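Local coordinates for protein carbon monoxide oxidation system transcription regulator CooA-1 (Carboxydothermus hydrogenoformans, PDB 2HKX) that probably serves as a heme-based carbon monoxide sensor that binds DNA and regulates transcription of genes for carbon monoxide oxidation, at residues L48-K53 and D77-H82; R56-L61 and L70-A75; D139-L144 and S186-D191. The protein carries 2 engineered substitutions. All coordinates share one frame; numbering follows the deposited sequence.

Of the strands in these contacts, 48-54 comes first from the N terminus, and strand 56-63 follows directly. The chain then turns back as strand 66-74, and contact 2 (56-61 with 70-75) closes this short hairpin. Contact 1 (48-53 with 77-82) closes the larger loop around it, so contact 2 is nested inside contact 1. The two touch where Phe79 packs on Leu73 and Val59, joining the two sheets of the heme-binding domain. Contact 3 (139-144 with 186-191) comes later in series, beyond the long helix 111-137. It ties two helices of the Crp-like helix-turn-helix region, its centre about 32 Å from that of contact 1.

Contact 1 of 3, residues L48-K53 and D77-H82; sequences LVFLVK and DIFCTH. With HEM (protoporphyrin IX containing Fe), chain C.
Phe50 and Phe79 lie side by side and leave the sheet in the same direction, but their rings do not stack. With CG set between its backbone N and carbonyl carbon (chi1 72°), Phe50 leans over the neighbouring strand: one ring face rests on Phe79 CA, and its CZ comes to 3.5 Å from Phe79 CB. The ring edge is turned to the next peptide, where Phe50 CE2 meets Cys80 O at 3.4 Å. Phe79 swings its own ring off from Phe50 and brings CD1 to 3.8 Å from the heme methyl CMB. Beneath the pair, the two residues exchange backbone hydrogen bonds, Phe50 N to Phe79 O (3.0 Å) and Phe79 N back to Phe50 O, and Val52 N to Asp77 O carries the ladder on. Within this chain, strand 78-80 is an outer strand of a four-stranded antiparallel sheet in the cupin-like beta roll of cyclic nucleotide-binding domains, here holding a heme. On the other face of the sheet, Ile78 slants across Val49 and Leu51; its CG1 touches Val49 CG1 at 3.8 Å while CD1 bridges the same methyl and Leu51 CD2. The remaining branch, Ile78 CG2, faces the heme vinyl carbon CBB at 3.6 Å, and Phe103 of helix 100-109 packs against both Val49 and Ile78. Thr81 finishes the strand pairing with its side chain: OG1 accepts a fairly straight bond from Leu48 N (2.8 Å, 163° at the hydrogen) and is also hydrogen-bonded to Arg46 O, while its methyl CG2 lies against Leu48 CB. The next residue, His82, binds the heme iron through NE2 as an axial ligand, at 2.4 Å.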
loop_
_atom_site.group_PDB
_atom_site.type_symbol
_atom_site.label_atom_id
_atom_site.label_comp_id
_atom_site.label_asym_id
_atom_site.label_seq_id
_atom_site.Cartn_x
_atom_site.Cartn_y
_atom_site.Cartn_z
ATOM N N LEU A 48 9.845 13.865 -6.694
ATOM C CA LEU A 48 11.010 13.021 -6.483
ATOM C C LEU A 48 10.602 11.598 -6.132
ATOM O O LEU A 48 9.483 11.357 -5.672
ATOM C CB LEU A 48 11.852 13.591 -5.322
ATOM C CG LEU A 48 12.196 15.091 -5.296
ATOM C CD1 LEU A 48 13.003 15.467 -4.049
ATOM C CD2 LEU A 48 12.953 15.504 -6.561
ATOM N N VAL A 49 11.524 10.664 -6.344
ATOM C CA VAL A 49 11.462 9.357 -5.701
ATOM C C VAL A 49 12.600 9.274 -4.679
ATOM O O VAL A 49 13.715 9.722 -4.940
ATOM C CB VAL A 49 11.540 8.199 -6.713
ATOM C CG1 VAL A 49 11.637 6.854 -5.999
ATOM C CG2 VAL A 49 10.328 8.221 -7.631
ATOM N N PHE A 50 12.307 8.731 -3.501
ATOM C CA PHE A 50 13.317 8.649 -2.472
ATOM C C PHE A 50 13.284 7.305 -1.763
ATOM O O PHE A 50 12.234 6.650 -1.666
ATOM C CB PHE A 50 13.184 9.819 -1.469
ATOM C CG PHE A 50 11.973 9.719 -0.546
ATOM C CD1 PHE A 50 12.068 9.072 0.678
ATOM C CD2 PHE A 50 10.749 10.293 -0.910
ATOM C CE1 PHE A 50 10.939 8.983 1.541
ATOM C CE2 PHE A 50 9.616 10.222 -0.071
ATOM C CZ PHE A 50 9.704 9.565 1.157
ATOM N N LEU A 51 14.444 6.887 -1.271
ATOM C CA LEU A 51 14.460 5.769 -0.332
ATOM C C LEU A 51 15.159 6.113 0.961
ATOM O O LEU A 51 16.100 6.887 0.966
ATOM C CB LEU A 51 15.024 4.478 -0.940
ATOM C CG LEU A 51 16.429 4.374 -1.466
ATOM C CD1 LEU A 51 16.929 3.010 -1.089
ATOM C CD2 LEU A 51 16.385 4.538 -2.964
ATOM N N VAL A 52 14.645 5.547 2.050
ATOM C CA VAL A 52 15.219 5.691 3.375
ATOM C C VAL A 52 16.499 4.861 3.425
ATOM O O VAL A 52 16.479 3.638 3.220
ATOM C CB VAL A 52 14.189 5.275 4.476
ATOM C CG1 VAL A 52 14.608 5.788 5.851
ATOM C CG2 VAL A 52 12.836 5.834 4.125
ATOM N N LYS A 53 17.619 5.550 3.623
ATOM C CA LYS A 53 18.921 4.900 3.763
ATOM C C LYS A 53 19.057 4.453 5.217
ATOM O O LYS A 53 19.483 3.332 5.509
ATOM C CB LYS A 53 20.049 5.855 3.350
ATOM C CG LYS A 53 21.469 5.310 3.524
ATOM C CD LYS A 53 22.502 6.279 2.984
ATOM C CE LYS A 53 23.932 5.854 3.336
ATOM N NZ LYS A 53 24.915 6.898 2.917
ATOM N N ASP A 77 12.940 0.988 2.287
ATOM C CA ASP A 77 11.648 1.356 1.703
ATOM C C ASP A 77 11.765 2.568 0.811
ATOM O O ASP A 77 12.674 3.358 0.955
ATOM C CB ASP A 77 10.587 1.598 2.780
ATOM C CG ASP A 77 10.235 0.328 3.552
ATOM O OD1 ASP A 77 9.807 0.456 4.708
ATOM O OD2 ASP A 77 10.395 -0.791 3.006
ATOM N N ILE A 78 10.812 2.689 -0.099
ATOM C CA ILE A 78 10.844 3.654 -1.169
ATOM C C ILE A 78 9.473 4.357 -1.287
ATOM O O ILE A 78 8.419 3.784 -0.928
ATOM C CB ILE A 78 11.401 2.986 -2.480
ATOM C CG1 ILE A 78 11.842 4.032 -3.503
ATOM C CG2 ILE A 78 10.438 1.939 -3.054
ATOM C CD1 ILE A 78 12.769 3.502 -4.582
ATOM N N PHE A 79 9.498 5.630 -1.692
ATOM C CA PHE A 79 8.287 6.439 -1.791
ATOM C C PHE A 79 8.483 7.561 -2.809
ATOM O O PHE A 79 9.542 7.677 -3.419
ATOM C CB PHE A 79 7.866 6.994 -0.412
ATOM C CG PHE A 79 6.343 7.001 -0.169
ATOM C CD1 PHE A 79 5.640 5.805 0.005
ATOM C CD2 PHE A 79 5.637 8.199 -0.132
ATOM C CE1 PHE A 79 4.260 5.798 0.209
ATOM C CE2 PHE A 79 4.239 8.218 0.081
ATOM C CZ PHE A 79 3.553 7.014 0.248
ATOM N N CYS A 80 7.442 8.360 -3.014
ATOM C CA CYS A 80 7.505 9.505 -3.902
ATOM C C CYS A 80 7.078 10.771 -3.144
ATOM O O CYS A 80 6.787 10.728 -1.927
ATOM C CB CYS A 80 6.608 9.260 -5.122
ATOM S SG CYS A 80 4.809 9.287 -4.714
ATOM N N THR A 81 7.053 11.893 -3.854
ATOM C CA THR A 81 6.651 13.172 -3.279
ATOM C C THR A 81 5.378 13.722 -3.933
ATOM O O THR A 81 4.914 14.790 -3.578
ATOM C CB THR A 81 7.787 14.247 -3.340
ATOM O OG1 THR A 81 8.065 14.587 -4.704
ATOM C CG2 THR A 81 9.072 13.762 -2.653
ATOM N N HIS A 82 4.801 13.003 -4.878
ATOM C CA HIS A 82 3.608 13.524 -5.539
ATOM C C HIS A 82 2.345 13.000 -4.895
ATOM O O HIS A 82 1.396 12.620 -5.577
ATOM C CB HIS A 82 3.615 13.208 -7.025
ATOM C CG HIS A 82 3.997 11.805 -7.304
ATOM N ND1 HIS A 82 5.294 11.430 -7.582
ATOM C CD2 HIS A 82 3.272 10.668 -7.270
ATOM C CE1 HIS A 82 5.339 10.123 -7.760
ATOM N NE2 HIS A 82 4.126 9.636 -7.563
HETATM C CHA HEM C . 0.375 8.869 -7.009
HETATM C CHB HEM C . 3.244 5.951 -4.435
HETATM C CHC HEM C . 6.732 6.227 -7.854
HETATM C CHD HEM C . 3.524 8.318 -10.780
HETATM C C1A HEM C . 0.824 8.096 -5.964
HETATM C C2A HEM C . 0.168 7.851 -4.697
HETATM C C3A HEM C . 0.953 7.035 -3.997
HETATM C C4A HEM C . 2.152 6.747 -4.779
HETATM C CMA HEM C . 0.666 6.492 -2.580
HETATM C CAA HEM C . -1.199 8.443 -4.245
HETATM C CBA HEM C . -1.323 9.902 -4.728
HETATM C CGA HEM C . -1.955 10.889 -3.757
HETATM O O1A HEM C . -3.086 11.337 -4.023
HETATM O O2A HEM C . -1.345 11.265 -2.725
HETATM C C1B HEM C . 4.434 5.764 -5.136
HETATM C C2B HEM C . 5.539 4.913 -4.726
HETATM C C3B HEM C . 6.498 4.994 -5.669
HETATM C C4B HEM C . 6.039 5.892 -6.711
HETATM C CMB HEM C . 5.590 4.081 -3.421
HETATM C CAB HEM C . 7.865 4.273 -5.678
HETATM C CBB HEM C . 7.965 2.949 -5.434
HETATM C C1C HEM C . 6.179 6.774 -8.984
HETATM C C2C HEM C . 6.789 6.884 -10.304
HETATM C C3C HEM C . 5.906 7.463 -11.120
HETATM C C4C HEM C . 4.697 7.737 -10.333
HETATM C CMC HEM C . 8.199 6.420 -10.713
HETATM C CAC HEM C . 6.141 7.770 -12.623
HETATM C CBC HEM C . 5.909 9.005 -13.128
HETATM C C1D HEM C . 2.428 8.681 -10.005
HETATM C C2D HEM C . 1.346 9.476 -10.550
HETATM C C3D HEM C . 0.341 9.686 -9.395
HETATM C C4D HEM C . 0.933 8.949 -8.270
HETATM C CMD HEM C . 1.285 9.998 -12.004
HETATM C CAD HEM C . -1.007 10.480 -9.465
HETATM C CBD HEM C . -0.874 12.021 -9.638
HETATM C CGD HEM C . -1.266 12.648 -10.999
HETATM O O1D HEM C . -2.444 13.066 -11.229
HETATM O O2D HEM C . -0.387 12.772 -11.898
HETATM N NA HEM C . 2.024 7.427 -5.951
HETATM N NB HEM C . 4.794 6.342 -6.348
HETATM N NC HEM C . 4.902 7.289 -9.044
HETATM N ND HEM C . 2.170 8.376 -8.656
HETATM FE FE HEM C . 3.505 7.366 -7.429
#

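Contact 2 of 3, residues R56-L61 and L70-A75; sequences RVRVYL and LAILEA
Arg56 and Glu74 form a salt bridge, with Arg56 NE 3.1 Å from Glu74 OE2. The two side chains run alongside each other; NE reaches the syn side of the oxygen but from 34° out of the carboxylate plane. The guanidinium has a second partner: Arg56 NH1 is hydrogen-bonded to Gly168 O. Arg58, extended from CG to NE, makes a salt bridge through NH2 with Glu67, further back on the partner strand 66-74, its guanidinium lying over the Tyr60 ring. Along the backbone, Val57 and Leu73 exchange two hydrogen bonds, Leu73 N to Val57 O being the shorter at 2.6 Å. Further on, Val59 O receives two donors, Leu70 N at 2.8 Å and, weakly, Ala71 N at 3.3 Å: a classic beta bulge. Ile72 underlies both arginine stems, its CG2 meeting Arg56 CG at 3.6 Å and its CD1 touching Arg58 CG. On the other face, Leu73 CD1 touches both Val57 CG2 (3.7 Å) and Val59 CG2 (3.8 Å). Leu61 crosses Leu70 at about a right angle, CD1 to CD1 a tight 3.5 Å; Phe137 and Ile132 of the second subunit pack on these two leucines. The whole is an antiparallel beta hairpin, strands 56-63 and 66-74, within the beta roll of a cyclic nucleotide-binding-type domain.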
loop_
_atom_site.group_PDB
_atom_site.type_symbol
_atom_site.label_atom_id
_atom_site.label_comp_id
_atom_site.label_asym_id
_atom_site.label_seq_id
_atom_site.Cartn_x
_atom_site.Cartn_y
_atom_site.Cartn_z
ATOM N N ARG A 56 13.760 6.164 9.802
ATOM C CA ARG A 56 12.346 5.831 9.936
ATOM C C ARG A 56 11.500 7.055 9.661
ATOM O O ARG A 56 11.632 8.073 10.332
ATOM C CB ARG A 56 12.082 5.387 11.372
ATOM C CG ARG A 56 10.741 4.773 11.624
ATOM C CD ARG A 56 10.728 4.211 13.032
ATOM N NE ARG A 56 9.715 3.175 13.184
ATOM C CZ ARG A 56 9.063 2.926 14.318
ATOM N NH1 ARG A 56 9.310 3.654 15.394
ATOM N NH2 ARG A 56 8.144 1.967 14.361
ATOM N N VAL A 57 10.637 6.970 8.660
ATOM C CA VAL A 57 9.739 8.092 8.371
ATOM C C VAL A 57 8.253 7.671 8.341
ATOM O O VAL A 57 7.914 6.514 8.101
ATOM C CB VAL A 57 10.168 8.950 7.126
ATOM C CG1 VAL A 57 11.692 9.090 7.040
ATOM C CG2 VAL A 57 9.656 8.381 5.835
ATOM N N ARG A 58 7.407 8.671 8.558
ATOM C CA ARG A 58 5.998 8.535 8.812
ATOM C C ARG A 58 5.269 9.220 7.652
ATOM O O ARG A 58 5.557 10.360 7.330
ATOM C CB ARG A 58 5.749 9.273 10.124
ATOM C CG ARG A 58 4.456 9.027 10.747
ATOM C CD ARG A 58 4.202 10.091 11.809
ATOM N NE ARG A 58 2.770 10.192 11.899
ATOM C CZ ARG A 58 2.084 11.287 12.157
ATOM N NH1 ARG A 58 2.705 12.451 12.381
ATOM N NH2 ARG A 58 0.768 11.190 12.201
ATOM N N VAL A 59 4.333 8.520 7.015
ATOM C CA VAL A 59 3.576 9.102 5.912
ATOM C C VAL A 59 2.209 9.277 6.484
ATOM O O VAL A 59 1.647 8.342 7.054
ATOM C CB VAL A 59 3.548 8.169 4.669
ATOM C CG1 VAL A 59 2.655 8.751 3.575
ATOM C CG2 VAL A 59 4.986 7.889 4.177
ATOM N N TYR A 60 1.683 10.493 6.406
ATOM C CA TYR A 60 0.425 10.733 7.052
ATOM C C TYR A 60 -0.386 11.789 6.360
ATOM O O TYR A 60 0.134 12.667 5.676
ATOM C CB TYR A 60 0.607 11.040 8.548
ATOM C CG TYR A 60 1.326 12.360 8.849
ATOM C CD1 TYR A 60 2.701 12.417 8.874
ATOM C CD2 TYR A 60 0.617 13.513 9.156
ATOM C CE1 TYR A 60 3.369 13.578 9.165
ATOM C CE2 TYR A 60 1.277 14.705 9.444
ATOM C CZ TYR A 60 2.667 14.724 9.432
ATOM O OH TYR A 60 3.393 15.867 9.726
ATOM N N LEU A 61 -1.684 11.704 6.586
ATOM C CA LEU A 61 -2.625 12.715 6.146
ATOM C C LEU A 61 -2.855 13.663 7.319
ATOM O O LEU A 61 -2.817 13.192 8.458
ATOM C CB LEU A 61 -3.908 11.971 5.859
ATOM C CG LEU A 61 -4.168 11.423 4.464
ATOM C CD1 LEU A 61 -3.004 11.403 3.465
ATOM C CD2 LEU A 61 -5.018 10.180 4.476
ATOM N N LEU A 70 -0.610 6.717 7.587
ATOM C CA LEU A 70 -0.834 5.712 6.530
ATOM C C LEU A 70 0.207 4.615 6.609
ATOM O O LEU A 70 -0.099 3.435 6.442
ATOM C CB LEU A 70 -0.771 6.351 5.126
ATOM C CG LEU A 70 -1.832 7.421 4.837
ATOM C CD1 LEU A 70 -1.438 8.286 3.667
ATOM C CD2 LEU A 70 -3.214 6.814 4.620
ATOM N N ALA A 71 1.447 5.009 6.815
ATOM C CA ALA A 71 2.547 4.064 6.772
ATOM C C ALA A 71 3.755 4.587 7.540
ATOM O O ALA A 71 3.886 5.788 7.755
ATOM C CB ALA A 71 2.929 3.752 5.324
ATOM N N ILE A 72 4.597 3.658 7.975
ATOM C CA ILE A 72 5.933 3.963 8.476
ATOM C C ILE A 72 6.935 3.373 7.478
ATOM O O ILE A 72 6.807 2.221 7.079
ATOM C CB ILE A 72 6.180 3.374 9.879
ATOM C CG1 ILE A 72 5.150 3.899 10.900
ATOM C CG2 ILE A 72 7.581 3.691 10.357
ATOM C CD1 ILE A 72 4.867 5.403 10.762
ATOM N N LEU A 73 7.900 4.189 7.041
ATOM C CA LEU A 73 8.921 3.731 6.089
ATOM C C LEU A 73 10.200 3.503 6.860
ATOM O O LEU A 73 10.609 4.357 7.649
ATOM C CB LEU A 73 9.148 4.732 4.958
ATOM C CG LEU A 73 7.890 5.166 4.191
ATOM C CD1 LEU A 73 8.257 6.240 3.148
ATOM C CD2 LEU A 73 7.195 3.977 3.560
ATOM N N GLU A 74 10.783 2.325 6.644
ATOM C CA GLU A 74 12.039 1.911 7.264
ATOM C C GLU A 74 13.173 1.916 6.232
ATOM O O GLU A 74 12.934 2.106 5.042
ATOM C CB GLU A 74 11.866 0.504 7.838
ATOM C CG GLU A 74 10.747 0.349 8.850
ATOM C CD GLU A 74 11.138 0.807 10.253
ATOM O OE1 GLU A 74 12.335 1.096 10.484
ATOM O OE2 GLU A 74 10.252 0.885 11.131
ATOM N N ALA A 75 14.407 1.694 6.677
ATOM C CA ALA A 75 15.553 1.596 5.765
ATOM C C ALA A 75 15.317 0.531 4.682
ATOM O O ALA A 75 14.973 -0.616 4.984
ATOM C CB ALA A 75 16.829 1.293 6.544
#

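Contact 3 of 3, residues D139-L144 and S186-D191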
loop_
_atom_site.group_PDB
_atom_site.type_symbol
_atom_site.label_atom_id
_atom_site.label_comp_id
_atom_site.label_asym_id
_atom_site.label_seq_id
_atom_site.Cartn_x
_atom_site.Cartn_y
_atom_site.Cartn_z
ATOM N N ASP A 139 -15.072 -1.592 14.063
ATOM C CA ASP A 139 -14.919 -0.608 15.129
ATOM C C ASP A 139 -13.460 -0.556 15.560
ATOM O O ASP A 139 -12.644 -1.347 15.064
ATOM C CB ASP A 139 -15.890 -0.869 16.299
ATOM C CG ASP A 139 -15.695 -2.231 16.970
ATOM O OD1 ASP A 139 -14.751 -2.964 16.641
ATOM O OD2 ASP A 139 -16.519 -2.589 17.844
ATOM N N ALA A 140 -13.119 0.342 16.488
ATOM C CA ALA A 140 -11.714 0.554 16.804
ATOM C C ALA A 140 -11.088 -0.706 17.380
ATOM O O ALA A 140 -9.909 -0.959 17.190
ATOM C CB ALA A 140 -11.539 1.745 17.768
ATOM N N ARG A 141 -11.910 -1.473 18.087
ATOM C CA ARG A 141 -11.522 -2.687 18.783
ATOM C C ARG A 141 -11.110 -3.772 17.789
ATOM O O ARG A 141 -10.059 -4.381 17.922
ATOM C CB ARG A 141 -12.724 -3.174 19.595
ATOM C CG ARG A 141 -12.505 -4.487 20.350
ATOM C CD ARG A 141 -13.766 -4.907 21.110
ATOM N NE ARG A 141 -13.884 -4.207 22.388
ATOM C CZ ARG A 141 -14.575 -3.085 22.567
ATOM N NH1 ARG A 141 -15.218 -2.529 21.540
ATOM N NH2 ARG A 141 -14.619 -2.517 23.774
ATOM N N LEU A 142 -11.977 -4.012 16.811
ATOM C CA LEU A 142 -11.687 -4.875 15.680
ATOM C C LEU A 142 -10.510 -4.404 14.854
ATOM O O LEU A 142 -9.729 -5.238 14.426
ATOM C CB LEU A 142 -12.912 -5.083 14.794
ATOM C CG LEU A 142 -13.763 -6.318 15.078
ATOM C CD1 LEU A 142 -13.890 -6.653 16.542
ATOM C CD2 LEU A 142 -15.152 -6.119 14.511
ATOM N N ARG A 143 -10.347 -3.093 14.642
ATOM C CA ARG A 143 -9.188 -2.613 13.825
ATOM C C ARG A 143 -7.898 -2.857 14.564
ATOM O O ARG A 143 -6.893 -3.175 13.950
ATOM C CB ARG A 143 -9.294 -1.136 13.381
ATOM C CG ARG A 143 -10.584 -0.911 12.627
ATOM C CD ARG A 143 -10.665 0.414 11.920
ATOM N NE ARG A 143 -10.514 1.577 12.795
ATOM C CZ ARG A 143 -11.508 2.362 13.167
ATOM N NH1 ARG A 143 -12.746 2.067 12.794
ATOM N NH2 ARG A 143 -11.270 3.419 13.926
ATOM N N LEU A 144 -7.942 -2.718 15.883
ATOM C CA LEU A 144 -6.765 -2.983 16.712
ATOM C C LEU A 144 -6.443 -4.457 16.721
ATOM O O LEU A 144 -5.294 -4.821 16.563
ATOM C CB LEU A 144 -6.945 -2.498 18.156
ATOM C CG LEU A 144 -5.773 -2.773 19.110
ATOM C CD1 LEU A 144 -4.441 -2.121 18.598
ATOM C CD2 LEU A 144 -6.067 -2.362 20.569
ATOM N N SER A 186 -5.765 2.760 24.865
ATOM C CA SER A 186 -5.374 2.365 26.206
ATOM C C SER A 186 -6.425 1.416 26.819
ATOM O O SER A 186 -6.078 0.343 27.318
ATOM C CB SER A 186 -5.149 3.607 27.080
ATOM O OG SER A 186 -4.910 3.192 28.415
ATOM N N VAL A 187 -7.697 1.807 26.739
ATOM C CA VAL A 187 -8.841 0.987 27.192
ATOM C C VAL A 187 -8.925 -0.384 26.493
ATOM O O VAL A 187 -9.172 -1.408 27.144
ATOM C CB VAL A 187 -10.172 1.752 26.991
ATOM C CG1 VAL A 187 -11.391 0.843 27.273
ATOM C CG2 VAL A 187 -10.224 3.015 27.912
ATOM N N LEU A 188 -8.712 -0.388 25.178
ATOM C CA LEU A 188 -8.777 -1.579 24.341
ATOM C C LEU A 188 -7.645 -2.577 24.636
ATOM O O LEU A 188 -7.880 -3.767 24.766
ATOM C CB LEU A 188 -8.776 -1.141 22.878
ATOM C CG LEU A 188 -10.056 -0.936 22.038
ATOM C CD1 LEU A 188 -11.394 -0.833 22.760
ATOM C CD2 LEU A 188 -9.862 0.215 21.101
ATOM N N LEU A 189 -6.422 -2.098 24.776
ATOM C CA LEU A 189 -5.292 -2.959 25.204
ATOM C C LEU A 189 -5.541 -3.607 26.572
ATOM O O LEU A 189 -5.221 -4.781 26.796
ATOM C CB LEU A 189 -3.979 -2.141 25.268
ATOM C CG LEU A 189 -2.950 -2.152 24.124
ATOM C CD1 LEU A 189 -3.386 -2.904 22.909
ATOM C CD2 LEU A 189 -2.459 -0.774 23.766
ATOM N N ASN A 190 -6.060 -2.822 27.500
ATOM C CA ASN A 190 -6.466 -3.330 28.825
ATOM C C ASN A 190 -7.559 -4.413 28.791
ATOM O O ASN A 190 -7.486 -5.398 29.519
ATOM C CB ASN A 190 -6.944 -2.180 29.677
ATOM C CG ASN A 190 -6.098 -1.976 30.901
ATOM O OD1 ASN A 190 -6.313 -2.618 31.951
ATOM N ND2 ASN A 190 -5.146 -1.051 30.797
ATOM N N ASP A 191 -8.562 -4.213 27.943
ATOM C CA ASP A 191 -9.589 -5.213 27.707
ATOM C C ASP A 191 -8.930 -6.495 27.234
ATOM O O ASP A 191 -9.233 -7.566 27.749
ATOM C CB ASP A 191 -10.592 -4.743 26.643
ATOM C CG ASP A 191 -11.442 -3.550 27.089
ATOM O OD1 ASP A 191 -12.099 -2.975 26.210
ATOM O OD2 ASP A 191 -11.488 -3.178 28.285
#
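The helical segments 140-144 and 186-191 cross at -65° with their axes 10.3 Å apart, and Leu188 fills the space between them. Its CD2 lies 4.0 Å from Ala140 CB, while CD1 sits over one face of the Arg141 guanidinium, toward its rim. Leu144, whose CG is anti to the backbone N (chi1 178°), slides past Leu188 in the opposite direction; Leu144 CD2 touches Leu188 CB at 3.8 Å and Leu189 CD1 at 3.6 Å. With an alanine in place of Leu188, a gap would probably open beside Ala140, and the Arg141 guanidinium, losing the methyl from one face, is likely to be freer to turn away from Asp191. Bent at chi3, Arg141 presents its edge to Asp191, NH2 to OD1 at 3.5 Å, a salt bridge with the two planes nearly parallel. Asp139, the N-cap of helix 140-155, accepts from Leu142 N through OD1 (3.0 Å) and offers OD2 to Arg141 NH1 in a long salt bridge. Helix 182-194 is probably the recognition helix of the Crp-like helix-turn-helix. With no hydrogen bond between the segments, its hold on helix 140-155 here rests on leucine packing, edged by an arginine shared between two carboxylates.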